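Local coordinates for protein B-cell differentiation antigen CD72 (Mus musculus, PDB 5B1R) that acts as a B-cell receptor co-receptor with positive and negative roles, recognising the Sm/ribonucleoprotein self-antigen and inhibiting receptor signalling on coligation, here as its C-type lectin-like domain, at residues C88-K93 with E107-I112. The protein carries 2 engineered substitutions. Sequence-based numbering, arbitrary orientation.
Sequences CDKIKK and ELHPSI. Unlike the reference sequence in segment 88-93: D89 (reference Val), K90 (reference Arg), K93 (reference Thr). Engineered in segment 107-112: S111 (natural residue Cys).
With chi1 at 71°, CG of K90 sits between the backbone N and the carbonyl carbon, and the chain then runs extended until a bend at chi4 turns the ammonium group aside; H109, its CG beside the backbone N (chi1 -66°), presents a ring face to this chain. The lysine methylenes therefore lie over the imidazole. K90 CD makes a CH-pi contact 3.9 Å from the centroid of the H109 ring, displaced toward the rim, where it comes within 3.6 Å of H109 NE2, and K90 CE lies 3.9 Å from the same nitrogen. The ring is fixed at its edge by E107: H109 NE2 donates, nearly straight (173°) and in the imidazole plane, at 2.8 Å to E107 OE1, which accepts through its anti lone pair. This bond restrains the rotation of the ring beneath the lysine. K90 NZ stays 4.7 Å from E107 OE1, too far for a direct salt bridge, and is instead bonded to the hydroxyls of S103 and T101. Because S103 OG also bonds E107 OE1, it links the lysine and the carboxylate; the nearby positive charge probably stabilises the carboxylate in its ionised form. Farther along, I91 and I112 meet through their CD1 methyls, 3.9 Å apart, with the two side chains crossing at about a right angle in the buried interior. W70 packs edge-to-face with the H109 ring and also touches K90. Side chains thus join two sheets of the C-type lectin-like fold: strand 87-94, flanked by strands 69-70 and 97-104 in the three-stranded antiparallel sheet, faces the start of strand 109-119, which pairs with strand 15-21 in the other sheet, while helix 26-35 touches both C88 and the engineered S111.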
loop_
_atom_site.group_PDB
_atom_site.type_symbol
_atom_site.label_atom_id
_atom_site.label_comp_id
_atom_site.label_asym_id
_atom_site.label_seq_id
_atom_site.Cartn_x
_atom_site.Cartn_y
_atom_site.Cartn_z
ATOM N N CYS A 88 10.642 6.674 4.037
ATOM C CA CYS A 88 9.673 5.612 3.868
ATOM C C CYS A 88 9.086 5.705 2.464
ATOM O O CYS A 88 9.390 6.653 1.734
ATOM C CB CYS A 88 8.577 5.720 4.933
ATOM S SG CYS A 88 9.139 5.289 6.608
ATOM N N ASP A 89 8.266 4.723 2.094
ATOM C CA ASP A 89 7.829 4.581 0.704
ATOM C C ASP A 89 6.345 4.874 0.581
ATOM O O ASP A 89 5.531 4.311 1.326
ATOM C CB ASP A 89 8.056 3.155 0.187
ATOM C CG ASP A 89 9.519 2.760 0.090
ATOM O OD1 ASP A 89 10.389 3.494 0.578
ATOM O OD2 ASP A 89 9.788 1.671 -0.469
ATOM N N LYS A 90 5.991 5.722 -0.384
ATOM C CA LYS A 90 4.591 5.981 -0.675
ATOM C C LYS A 90 4.406 5.910 -2.174
ATOM O O LYS A 90 5.345 6.137 -2.924
ATOM C CB LYS A 90 4.161 7.343 -0.129
ATOM C CG LYS A 90 4.756 8.522 -0.891
ATOM C CD LYS A 90 4.535 9.858 -0.187
ATOM C CE LYS A 90 4.812 11.025 -1.119
ATOM N NZ LYS A 90 6.206 11.002 -1.611
ATOM N N ILE A 91 3.197 5.599 -2.619
ATOM C CA ILE A 91 2.913 5.646 -4.046
ATOM C C ILE A 91 2.275 6.996 -4.393
ATOM O O ILE A 91 1.449 7.530 -3.655
ATOM C CB ILE A 91 2.064 4.447 -4.536
ATOM C CG1 ILE A 91 0.723 4.354 -3.793
ATOM C CG2 ILE A 91 2.880 3.168 -4.392
ATOM C CD1 ILE A 91 -0.221 3.296 -4.380
ATOM N N LYS A 92 2.677 7.520 -5.536
ATOM C CA LYS A 92 2.235 8.832 -5.990
ATOM C C LYS A 92 2.027 8.765 -7.488
ATOM O O LYS A 92 2.776 8.082 -8.197
ATOM C CB LYS A 92 3.286 9.879 -5.636
ATOM C CG LYS A 92 2.922 11.280 -6.088
ATOM C CD LYS A 92 3.850 12.299 -5.447
ATOM C CE LYS A 92 3.442 13.740 -5.764
ATOM N NZ LYS A 92 4.154 14.688 -4.871
ATOM N N LYS A 93 1.001 9.452 -7.978
ATOM C CA LYS A 93 0.671 9.347 -9.391
ATOM C C LYS A 93 1.340 10.424 -10.207
ATOM O O LYS A 93 1.195 11.611 -9.923
ATOM C CB LYS A 93 -0.840 9.384 -9.640
ATOM C CG LYS A 93 -1.189 8.874 -11.037
ATOM C CD LYS A 93 -2.669 8.686 -11.265
ATOM C CE LYS A 93 -2.883 7.970 -12.591
ATOM N NZ LYS A 93 -4.291 8.060 -13.068
ATOM N N GLU A 107 5.754 12.361 7.423
ATOM C CA GLU A 107 4.741 13.033 6.601
ATOM C C GLU A 107 3.372 12.379 6.744
ATOM O O GLU A 107 3.269 11.167 6.895
ATOM C CB GLU A 107 5.097 13.023 5.111
ATOM C CG GLU A 107 6.313 13.805 4.688
ATOM C CD GLU A 107 6.418 13.945 3.165
ATOM O OE1 GLU A 107 5.604 13.339 2.412
ATOM O OE2 GLU A 107 7.322 14.670 2.715
ATOM N N LEU A 108 2.327 13.192 6.654
ATOM C CA LEU A 108 0.951 12.711 6.804
ATOM C C LEU A 108 0.322 12.346 5.458
ATOM O O LEU A 108 0.198 13.198 4.580
ATOM C CB LEU A 108 0.110 13.788 7.497
ATOM C CG LEU A 108 0.636 14.270 8.850
ATOM C CD1 LEU A 108 -0.244 15.392 9.398
ATOM C CD2 LEU A 108 0.694 13.097 9.809
ATOM N N HIS A 109 -0.086 11.088 5.313
ATOM C CA HIS A 109 -0.693 10.585 4.086
ATOM C C HIS A 109 -1.716 9.534 4.444
ATOM O O HIS A 109 -1.632 8.900 5.502
ATOM C CB HIS A 109 0.363 9.946 3.181
ATOM C CG HIS A 109 1.363 10.923 2.663
ATOM N ND1 HIS A 109 1.052 11.865 1.703
ATOM C CD2 HIS A 109 2.661 11.119 2.987
ATOM C CE1 HIS A 109 2.122 12.604 1.464
ATOM N NE2 HIS A 109 3.114 12.168 2.224
ATOM N N PRO A 110 -2.671 9.299 3.539
ATOM C CA PRO A 110 -3.478 8.079 3.662
ATOM C C PRO A 110 -2.574 6.862 3.434
ATOM O O PRO A 110 -1.383 7.006 3.114
ATOM C CB PRO A 110 -4.498 8.231 2.526
ATOM C CG PRO A 110 -3.767 9.068 1.493
ATOM C CD PRO A 110 -2.952 10.053 2.300
ATOM N N SER A 111 -3.137 5.667 3.572
ATOM C CA SER A 111 -2.323 4.462 3.484
ATOM C C SER A 111 -3.155 3.313 2.933
ATOM O O SER A 111 -4.388 3.424 2.810
ATOM C CB SER A 111 -1.775 4.108 4.871
ATOM O OG SER A 111 -2.824 3.887 5.805
ATOM N N ILE A 112 -2.478 2.215 2.611
ATOM C CA ILE A 112 -3.170 1.018 2.138
ATOM C C ILE A 112 -2.688 -0.140 2.989
ATOM O O ILE A 112 -1.473 -0.350 3.118
ATOM C CB ILE A 112 -2.881 0.719 0.657
ATOM C CG1 ILE A 112 -3.128 1.970 -0.200
ATOM C CG2 ILE A 112 -3.715 -0.476 0.190
ATOM C CD1 ILE A 112 -2.557 1.904 -1.598
#